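Local coordinates for uncharacterized protein (Bacteroides ovatus CL02T12C04, PDB 6PTM) that probably hydrolyses carrageenan from the chain end, as an exo-acting carrageenase of glycoside hydrolase family 42, at residues Asn575-His579 / Tyr618-Tyr622; Glu602-Lys606 / Ser626-Val631; His610-Ile615 / Tyr634-Cys638. One frame throughout, in Å; residues are numbered along the deposited sequence.

Contact 1. Residues Asn575-His579 / Tyr618-Tyr622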
loop_
_atom_site.group_PDB
_atom_site.type_symbol
_atom_site.label_atom_id
_atom_site.label_comp_id
_atom_site.label_asym_id
_atom_site.label_seq_id
_atom_site.Cartn_x
_atom_site.Cartn_y
_atom_site.Cartn_z
ATOM N N ASN A 575 0.711 -5.699 23.528
ATOM C CA ASN A 575 0.377 -6.585 24.680
ATOM C C ASN A 575 -0.616 -7.685 24.262
ATOM O O ASN A 575 -0.586 -8.747 24.871
ATOM C CB ASN A 575 -0.207 -5.813 25.865
ATOM C CG ASN A 575 0.840 -5.083 26.670
ATOM O OD1 ASN A 575 1.683 -5.747 27.260
ATOM N ND2 ASN A 575 0.778 -3.743 26.708
ATOM N N LYS A 576 -1.438 -7.490 23.235
ATOM C CA LYS A 576 -2.484 -8.487 22.871
ATOM C C LYS A 576 -2.029 -9.352 21.690
ATOM O O LYS A 576 -1.300 -8.885 20.817
ATOM C CB LYS A 576 -3.815 -7.808 22.553
ATOM C CG LYS A 576 -4.563 -7.186 23.710
ATOM C CD LYS A 576 -5.758 -6.379 23.256
ATOM C CE LYS A 576 -6.677 -7.156 22.317
ATOM N NZ LYS A 576 -7.858 -6.358 21.898
ATOM N N ALA A 577 -2.425 -10.619 21.715
ATOM C CA ALA A 577 -2.099 -11.608 20.677
ATOM C C ALA A 577 -2.828 -11.199 19.396
ATOM O O ALA A 577 -2.261 -11.390 18.332
ATOM C CB ALA A 577 -2.511 -13.000 21.132
ATOM N N GLU A 578 -4.038 -10.662 19.513
ATOM C CA GLU A 578 -4.985 -10.542 18.368
ATOM C C GLU A 578 -5.706 -9.190 18.377
ATOM O O GLU A 578 -6.915 -9.157 18.101
ATOM C CB GLU A 578 -5.978 -11.709 18.438
ATOM C CG GLU A 578 -5.317 -13.072 18.326
ATOM C CD GLU A 578 -6.330 -14.206 18.282
ATOM O OE1 GLU A 578 -7.256 -14.180 19.076
ATOM O OE2 GLU A 578 -6.180 -15.093 17.451
ATOM N N HIS A 579 -4.981 -8.091 18.610
ATOM C CA HIS A 579 -5.598 -6.756 18.679
ATOM C C HIS A 579 -6.171 -6.379 17.298
ATOM O O HIS A 579 -7.235 -5.751 17.246
ATOM C CB HIS A 579 -4.607 -5.711 19.168
ATOM C CG HIS A 579 -5.304 -4.412 19.359
ATOM N ND1 HIS A 579 -6.403 -4.310 20.182
ATOM C CD2 HIS A 579 -5.118 -3.193 18.811
ATOM C CE1 HIS A 579 -6.877 -3.081 20.145
ATOM N NE2 HIS A 579 -6.079 -2.354 19.345
ATOM N N TYR A 618 -12.737 0.584 20.815
ATOM C CA TYR A 618 -13.241 -0.806 20.774
ATOM C C TYR A 618 -12.124 -1.744 21.182
ATOM O O TYR A 618 -11.040 -1.670 20.545
ATOM C CB TYR A 618 -13.740 -1.173 19.375
ATOM C CG TYR A 618 -14.265 -2.571 19.210
ATOM C CD1 TYR A 618 -15.453 -2.979 19.794
ATOM C CD2 TYR A 618 -13.576 -3.485 18.437
ATOM C CE1 TYR A 618 -15.934 -4.269 19.614
ATOM C CE2 TYR A 618 -14.036 -4.774 18.245
ATOM C CZ TYR A 618 -15.243 -5.149 18.801
ATOM O OH TYR A 618 -15.669 -6.413 18.577
ATOM N N LYS A 619 -12.410 -2.583 22.192
ATOM C CA LYS A 619 -11.527 -3.673 22.675
ATOM C C LYS A 619 -10.071 -3.184 22.749
ATOM O O LYS A 619 -9.149 -3.884 22.275
ATOM C CB LYS A 619 -11.716 -4.889 21.769
ATOM C CG LYS A 619 -13.050 -5.617 21.928
ATOM C CD LYS A 619 -12.936 -7.091 21.524
ATOM C CE LYS A 619 -13.737 -8.022 22.404
ATOM N NZ LYS A 619 -15.164 -7.768 22.167
ATOM N N THR A 620 -9.878 -2.043 23.403
ATOM C CA THR A 620 -8.562 -1.408 23.631
ATOM C C THR A 620 -8.349 -1.287 25.140
ATOM O O THR A 620 -8.296 -0.176 25.675
ATOM C CB THR A 620 -8.503 -0.104 22.821
ATOM O OG1 THR A 620 -8.834 -0.401 21.451
ATOM C CG2 THR A 620 -7.145 0.557 22.884
ATOM N N PRO A 621 -8.198 -2.418 25.871
ATOM C CA PRO A 621 -8.139 -2.395 27.334
ATOM C C PRO A 621 -6.832 -1.769 27.834
ATOM O O PRO A 621 -6.883 -1.158 28.870
ATOM C CB PRO A 621 -8.213 -3.872 27.740
ATOM C CG PRO A 621 -7.614 -4.609 26.569
ATOM C CD PRO A 621 -8.001 -3.781 25.356
ATOM N N TYR A 622 -5.731 -1.940 27.096
ATOM C CA TYR A 622 -4.428 -1.276 27.359
ATOM C C TYR A 622 -4.344 0.081 26.650
ATOM O O TYR A 622 -4.601 0.187 25.424
ATOM C CB TYR A 622 -3.256 -2.111 26.851
ATOM C CG TYR A 622 -3.118 -3.497 27.414
ATOM C CD1 TYR A 622 -2.219 -3.742 28.429
ATOM C CD2 TYR A 622 -3.740 -4.595 26.816
ATOM C CE1 TYR A 622 -1.999 -5.020 28.903
ATOM C CE2 TYR A 622 -3.540 -5.886 27.276
ATOM C CZ TYR A 622 -2.689 -6.092 28.351
ATOM O OH TYR A 622 -2.401 -7.341 28.809
HETATM O O HOH W 1 -7.011 0.235 19.459
#
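With CG anti to the carbonyl carbon in both residues (chi1 -78° in N575, -59° in Y622), the N575 amide and the Y622 ring are brought one over the other. Their planes lie nearly parallel, 16° apart, and N575 CB sits over the ring centre, 3.5 Å from the centroid of Y622, a CH-pi contact. N575 ND2 is held by A571 O and E652 O, which fixes the turn of the amide above the ring. K576 runs past the same tyrosine, its CG 3.9 Å from Y622 CE2, and its CD meets CD of P621. A bend at chi3 then sends the ammonium to the backbone: K576 NZ donates to K619 O at 2.8 Å and, within its own segment, to H579 ND1 at 3.0 Å, in the plane of the imidazole. A salt bridge to D582 gives the same ammonium a third partner. The edge of the H579 ring faces K619 O, 3.2 Å from CE1, and a water links H579 NE2 to T620 OG1, donating to the threonine. T620 OG1 in turn donates to Y618 O at 2.7 Å. The contact joins the link between helices 570-575 and 579-590 to the loop that leaves strand 614-617 for helix 625-636, at the C-terminal end of that strand in the five-stranded, flavodoxin-like parallel sheet (order 2-1-3-4-5).

Contact 2. Residues Glu602-Lys606 / Ser626-Val631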
loop_
_atom_site.group_PDB
_atom_site.type_symbol
_atom_site.label_atom_id
_atom_site.label_comp_id
_atom_site.label_asym_id
_atom_site.label_seq_id
_atom_site.Cartn_x
_atom_site.Cartn_y
_atom_site.Cartn_z
ATOM N N GLU A 602 -2.864 9.068 19.679
ATOM C CA GLU A 602 -2.322 10.272 20.336
ATOM C C GLU A 602 -1.661 11.210 19.301
ATOM O O GLU A 602 -1.925 12.420 19.322
ATOM C CB GLU A 602 -1.322 9.882 21.421
ATOM C CG GLU A 602 -0.682 11.112 22.061
ATOM C CD GLU A 602 0.168 10.845 23.292
ATOM O OE1 GLU A 602 0.316 9.666 23.712
ATOM O OE2 GLU A 602 0.708 11.836 23.810
ATOM N N GLY A 603 -0.824 10.677 18.410
ATOM C CA GLY A 603 -0.068 11.491 17.442
ATOM C C GLY A 603 -0.974 12.198 16.452
ATOM O O GLY A 603 -0.753 13.372 16.141
ATOM N N ILE A 604 -1.999 11.522 15.964
ATOM C CA ILE A 604 -3.001 12.143 15.063
ATOM C C ILE A 604 -3.742 13.262 15.812
ATOM O O ILE A 604 -3.931 14.368 15.227
ATOM C CB ILE A 604 -3.923 11.044 14.489
ATOM C CG1 ILE A 604 -3.187 10.208 13.439
ATOM C CG2 ILE A 604 -5.205 11.611 13.921
ATOM C CD1 ILE A 604 -3.880 8.895 13.063
ATOM N N LEU A 605 -4.195 13.017 17.040
ATOM C CA LEU A 605 -4.964 14.057 17.776
ATOM C C LEU A 605 -4.030 15.245 18.004
ATOM O O LEU A 605 -4.492 16.398 17.913
ATOM C CB LEU A 605 -5.515 13.500 19.095
ATOM C CG LEU A 605 -6.949 12.971 19.036
ATOM C CD1 LEU A 605 -7.087 11.883 17.988
ATOM C CD2 LEU A 605 -7.338 12.386 20.364
ATOM N N LYS A 606 -2.755 15.009 18.285
ATOM C CA LYS A 606 -1.859 16.150 18.606
ATOM C C LYS A 606 -1.418 16.892 17.347
ATOM O O LYS A 606 -1.113 18.057 17.474
ATOM C CB LYS A 606 -0.648 15.698 19.409
ATOM C CG LYS A 606 -1.060 15.226 20.786
ATOM C CD LYS A 606 0.085 14.929 21.705
ATOM C CE LYS A 606 -0.202 15.501 23.076
ATOM N NZ LYS A 606 0.403 14.634 24.104
ATOM N N SER A 626 -1.042 8.829 28.376
ATOM C CA SER A 626 -1.092 9.954 27.408
ATOM C C SER A 626 -2.162 9.728 26.326
ATOM O O SER A 626 -2.702 10.715 25.779
ATOM C CB SER A 626 0.285 10.205 26.837
ATOM O OG SER A 626 0.799 9.060 26.189
ATOM N N ASP A 627 -2.546 8.493 26.044
ATOM C CA ASP A 627 -3.682 8.221 25.118
ATOM C C ASP A 627 -4.945 8.814 25.747
ATOM O O ASP A 627 -5.668 9.559 25.079
ATOM C CB ASP A 627 -3.921 6.726 24.852
ATOM C CG ASP A 627 -2.921 6.040 23.934
ATOM O OD1 ASP A 627 -2.523 6.660 22.934
ATOM O OD2 ASP A 627 -2.623 4.858 24.178
ATOM N N ILE A 628 -5.219 8.420 26.984
ATOM C CA ILE A 628 -6.450 8.809 27.724
ATOM C C ILE A 628 -6.489 10.332 27.881
ATOM O O ILE A 628 -7.557 10.913 27.620
ATOM C CB ILE A 628 -6.516 8.042 29.053
ATOM C CG1 ILE A 628 -6.728 6.553 28.766
ATOM C CG2 ILE A 628 -7.598 8.639 29.936
ATOM C CD1 ILE A 628 -6.587 5.640 29.948
ATOM N N GLU A 629 -5.375 10.946 28.299
ATOM C CA GLU A 629 -5.235 12.418 28.455
ATOM C C GLU A 629 -5.540 13.084 27.114
ATOM O O GLU A 629 -6.222 14.117 27.116
ATOM C CB GLU A 629 -3.838 12.810 28.957
ATOM C CG GLU A 629 -3.640 12.514 30.432
ATOM C CD GLU A 629 -2.198 12.548 30.924
ATOM O OE1 GLU A 629 -1.265 12.703 30.087
ATOM O OE2 GLU A 629 -2.010 12.401 32.151
ATOM N N THR A 630 -5.043 12.545 25.997
ATOM C CA THR A 630 -5.276 13.214 24.707
ATOM C C THR A 630 -6.755 13.031 24.336
ATOM O O THR A 630 -7.356 13.992 23.825
ATOM C CB THR A 630 -4.251 12.753 23.667
ATOM O OG1 THR A 630 -2.957 12.990 24.218
ATOM C CG2 THR A 630 -4.362 13.487 22.359
ATOM N N VAL A 631 -7.344 11.863 24.594
ATOM C CA VAL A 631 -8.773 11.668 24.219
ATOM C C VAL A 631 -9.627 12.581 25.115
ATOM O O VAL A 631 -10.619 13.102 24.593
ATOM C CB VAL A 631 -9.193 10.189 24.263
ATOM C CG1 VAL A 631 -10.701 10.025 24.177
ATOM C CG2 VAL A 631 -8.486 9.413 23.170
HETATM O O HOH W 2 -2.340 6.115 20.290
HETATM O O HOH W 3 0.290 7.184 22.807
#
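Two helices beside the five-stranded parallel sheet, 602-607 and 625-636, meet here; their segments 602-606 and 626-631 cross at 33°, with axes 9.7 Å apart at closest. E602, in the first turn of its helix, reaches over to the second: CG lies anti to the backbone N (chi1 177°) and the chain stays extended, carrying the carboxylate to S626. S626 OG donates to E602 OE1 at 2.6 Å, on the syn side and 24° out of the carboxylate plane. The other oxygen, E602 OE2, is met on its anti side by K606 NZ at 2.8 Å, an i to i+4 salt bridge along one helix. Farther along, T630 is wedged against this helix. Its methyl CG2 packs tightly on L605 CB at 3.5 Å, while OG1 lies 3.7 Å from E602 CG and turns back to donate to S626 O, which also accepts from T630 N. L605 CD2 also reaches V631 CG2 at 4.2 Å. The E602 and D627 carboxylates come close, OE1 to OD1 4.2 Å, with a water donating to both atoms; a second water bridges D627 OD1 to E602 N. D627 OD2 is held by T569 OG1 and F624 N. Serine, lysine and water thus probably offset the repulsion between the two acids, so that a polar, hydrated edge adjoins the apolar patch of L605, V631 and the T630 methyl.

Contact 3. Residues His610-Ile615 / Tyr634-Cys638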
loop_
_atom_site.group_PDB
_atom_site.type_symbol
_atom_site.label_atom_id
_atom_site.label_comp_id
_atom_site.label_asym_id
_atom_site.label_seq_id
_atom_site.Cartn_x
_atom_site.Cartn_y
_atom_site.Cartn_z
ATOM N N HIS A 610 -8.832 18.149 13.759
ATOM C CA HIS A 610 -9.827 17.199 14.322
ATOM C C HIS A 610 -11.065 17.183 13.418
ATOM O O HIS A 610 -12.159 17.539 13.873
ATOM C CB HIS A 610 -10.148 17.550 15.775
ATOM C CG HIS A 610 -8.962 17.376 16.674
ATOM N ND1 HIS A 610 -9.002 17.653 18.030
ATOM C CD2 HIS A 610 -7.679 17.054 16.409
ATOM C CE1 HIS A 610 -7.814 17.447 18.549
ATOM N NE2 HIS A 610 -7.010 17.027 17.594
ATOM N N GLU A 611 -10.874 16.800 12.164
ATOM C CA GLU A 611 -11.917 16.877 11.110
ATOM C C GLU A 611 -12.678 15.546 11.132
ATOM O O GLU A 611 -12.593 14.749 10.152
ATOM C CB GLU A 611 -11.243 17.223 9.781
ATOM C CG GLU A 611 -10.716 18.649 9.698
ATOM C CD GLU A 611 -9.895 18.991 8.455
ATOM O OE1 GLU A 611 -9.630 18.109 7.636
ATOM O OE2 GLU A 611 -9.493 20.151 8.318
ATOM N N TRP A 612 -13.401 15.314 12.217
ATOM C CA TRP A 612 -14.278 14.145 12.399
ATOM C C TRP A 612 -15.354 14.447 13.442
ATOM O O TRP A 612 -15.257 15.473 14.146
ATOM C CB TRP A 612 -13.441 12.925 12.787
ATOM C CG TRP A 612 -12.607 13.167 14.004
ATOM C CD1 TRP A 612 -13.020 13.182 15.300
ATOM C CD2 TRP A 612 -11.193 13.377 14.031
ATOM N NE1 TRP A 612 -11.956 13.397 16.131
ATOM C CE2 TRP A 612 -10.822 13.515 15.381
ATOM C CE3 TRP A 612 -10.210 13.459 13.041
ATOM C CZ2 TRP A 612 -9.507 13.709 15.772
ATOM C CZ3 TRP A 612 -8.904 13.640 13.425
ATOM C CH2 TRP A 612 -8.570 13.792 14.772
ATOM N N ASP A 613 -16.355 13.577 13.516
ATOM C CA ASP A 613 -17.555 13.776 14.368
ATOM C C ASP A 613 -17.415 12.872 15.592
ATOM O O ASP A 613 -18.006 13.153 16.630
ATOM C CB ASP A 613 -18.830 13.449 13.580
ATOM C CG ASP A 613 -18.996 14.203 12.287
ATOM O OD1 ASP A 613 -18.630 15.374 12.290
ATOM O OD2 ASP A 613 -19.492 13.588 11.264
ATOM N N ALA A 614 -16.686 11.763 15.491
ATOM C CA ALA A 614 -16.552 10.866 16.648
ATOM C C ALA A 614 -15.307 9.997 16.544
ATOM O O ALA A 614 -14.921 9.664 15.412
ATOM C CB ALA A 614 -17.793 10.004 16.780
ATOM N N ILE A 615 -14.766 9.649 17.716
ATOM C CA ILE A 615 -13.768 8.567 17.900
ATOM C C ILE A 615 -14.500 7.353 18.485
ATOM O O ILE A 615 -15.260 7.490 19.482
ATOM C CB ILE A 615 -12.605 9.084 18.767
ATOM C CG1 ILE A 615 -11.847 10.210 18.049
ATOM C CG2 ILE A 615 -11.696 7.947 19.225
ATOM C CD1 ILE A 615 -10.808 10.925 18.929
ATOM N N TYR A 634 -9.926 16.009 23.645
ATOM C CA TYR A 634 -10.895 16.015 22.534
ATOM C C TYR A 634 -12.316 16.135 23.104
ATOM O O TYR A 634 -13.072 16.919 22.539
ATOM C CB TYR A 634 -10.696 14.793 21.635
ATOM C CG TYR A 634 -11.810 14.591 20.654
ATOM C CD1 TYR A 634 -12.064 15.505 19.653
ATOM C CD2 TYR A 634 -12.592 13.469 20.731
ATOM C CE1 TYR A 634 -13.090 15.299 18.749
ATOM C CE2 TYR A 634 -13.631 13.249 19.857
ATOM C CZ TYR A 634 -13.869 14.162 18.851
ATOM O OH TYR A 634 -14.929 13.940 18.026
ATOM N N LEU A 635 -12.648 15.431 24.194
ATOM C CA LEU A 635 -13.960 15.591 24.890
ATOM C C LEU A 635 -14.122 17.030 25.388
ATOM O O LEU A 635 -15.246 17.560 25.245
ATOM C CB LEU A 635 -14.096 14.586 26.037
ATOM C CG LEU A 635 -14.316 13.143 25.584
ATOM C CD1 LEU A 635 -14.069 12.161 26.711
ATOM C CD2 LEU A 635 -15.709 12.941 25.004
ATOM N N ASP A 636 -13.044 17.634 25.896
ATOM C CA ASP A 636 -12.997 19.031 26.409
ATOM C C ASP A 636 -13.228 20.036 25.271
ATOM O O ASP A 636 -13.671 21.148 25.600
ATOM C CB ASP A 636 -11.683 19.371 27.134
ATOM C CG ASP A 636 -11.391 18.499 28.345
ATOM O OD1 ASP A 636 -12.305 17.831 28.797
ATOM O OD2 ASP A 636 -10.225 18.490 28.816
ATOM N N GLU A 637 -12.978 19.687 24.002
ATOM C CA GLU A 637 -13.368 20.555 22.855
ATOM C C GLU A 637 -14.778 20.224 22.344
ATOM O O GLU A 637 -15.045 20.575 21.222
ATOM C CB GLU A 637 -12.527 20.357 21.590
ATOM C CG GLU A 637 -11.024 20.382 21.728
ATOM C CD GLU A 637 -10.342 19.773 20.497
ATOM O OE1 GLU A 637 -10.974 18.964 19.702
ATOM O OE2 GLU A 637 -9.180 20.112 20.318
ATOM N N CYS A 638 -15.619 19.495 23.068
ATOM C CA CYS A 638 -16.997 19.111 22.649
ATOM C C CYS A 638 -16.944 17.954 21.632
ATOM O O CYS A 638 -17.928 17.780 20.919
ATOM C CB CYS A 638 -17.808 20.286 22.101
ATOM S SG CYS A 638 -17.930 21.705 23.228
#
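The indole edge of W612 meets the Y634 ring obliquely, W612 NE1 3.4 Å from Y634 CZ; the five-membered ring and the phenol are inclined at 58°. CG of Y634 stands anti to its own backbone N (chi1 169°), which directs the ring from the end of helix 625-636 toward strand 614-617. There I615 CD1 packs on Y634 CD2 at 3.6 Å, the two side chains lying alongside but pointing opposite ways. The phenol oxygen lies near A614 CA and has a weak hydrogen bond with T640 N. On the partly exposed side, H610 ND1 donates to E637 OE1 at 2.9 Å, nearly straight at 162°, close to the imidazole plane and onto the syn lone pair of the carboxylate. The other ring nitrogen, NE2, probably bonds to L605 O. E637 stands just before C638, the C-prime residue of the helix-ending Schellman motif. A buried cluster of Y634, I615 and W612, where helix 625-636 packs on strand 614-617 of a beta-alpha-beta unit and the loop before it, thus adjoins a His-carboxylate hydrogen bond. With ND1 donating to a carboxylate and NE2 facing a carbonyl oxygen, both nitrogens probably carry hydrogen and the ring is probably cationic.

Contacts 2 and 3 are neighbours, with centres about 11 Å apart, and share helix 625-636: 626-631 lies in its first half and 634-638 covers its end. They also meet directly. L605 O is 2.6 Å from H610 NE2, probably a hydrogen bond, and L605 CD1 packs on W612 CZ2 at 3.8 Å and on I615 CD1 at 4.0 Å, so L605 of contact 2 also packs against contact 3. Contact 1 stands apart, its centre about 17 Å from that of contact 2 and 23 Å from that of contact 3. Chain continuity relates it to them: strand 614-617 runs from contact 3 into 618-622, which leads on to helix 625-636. Along the chain the three pairs interlock, each crossing the others.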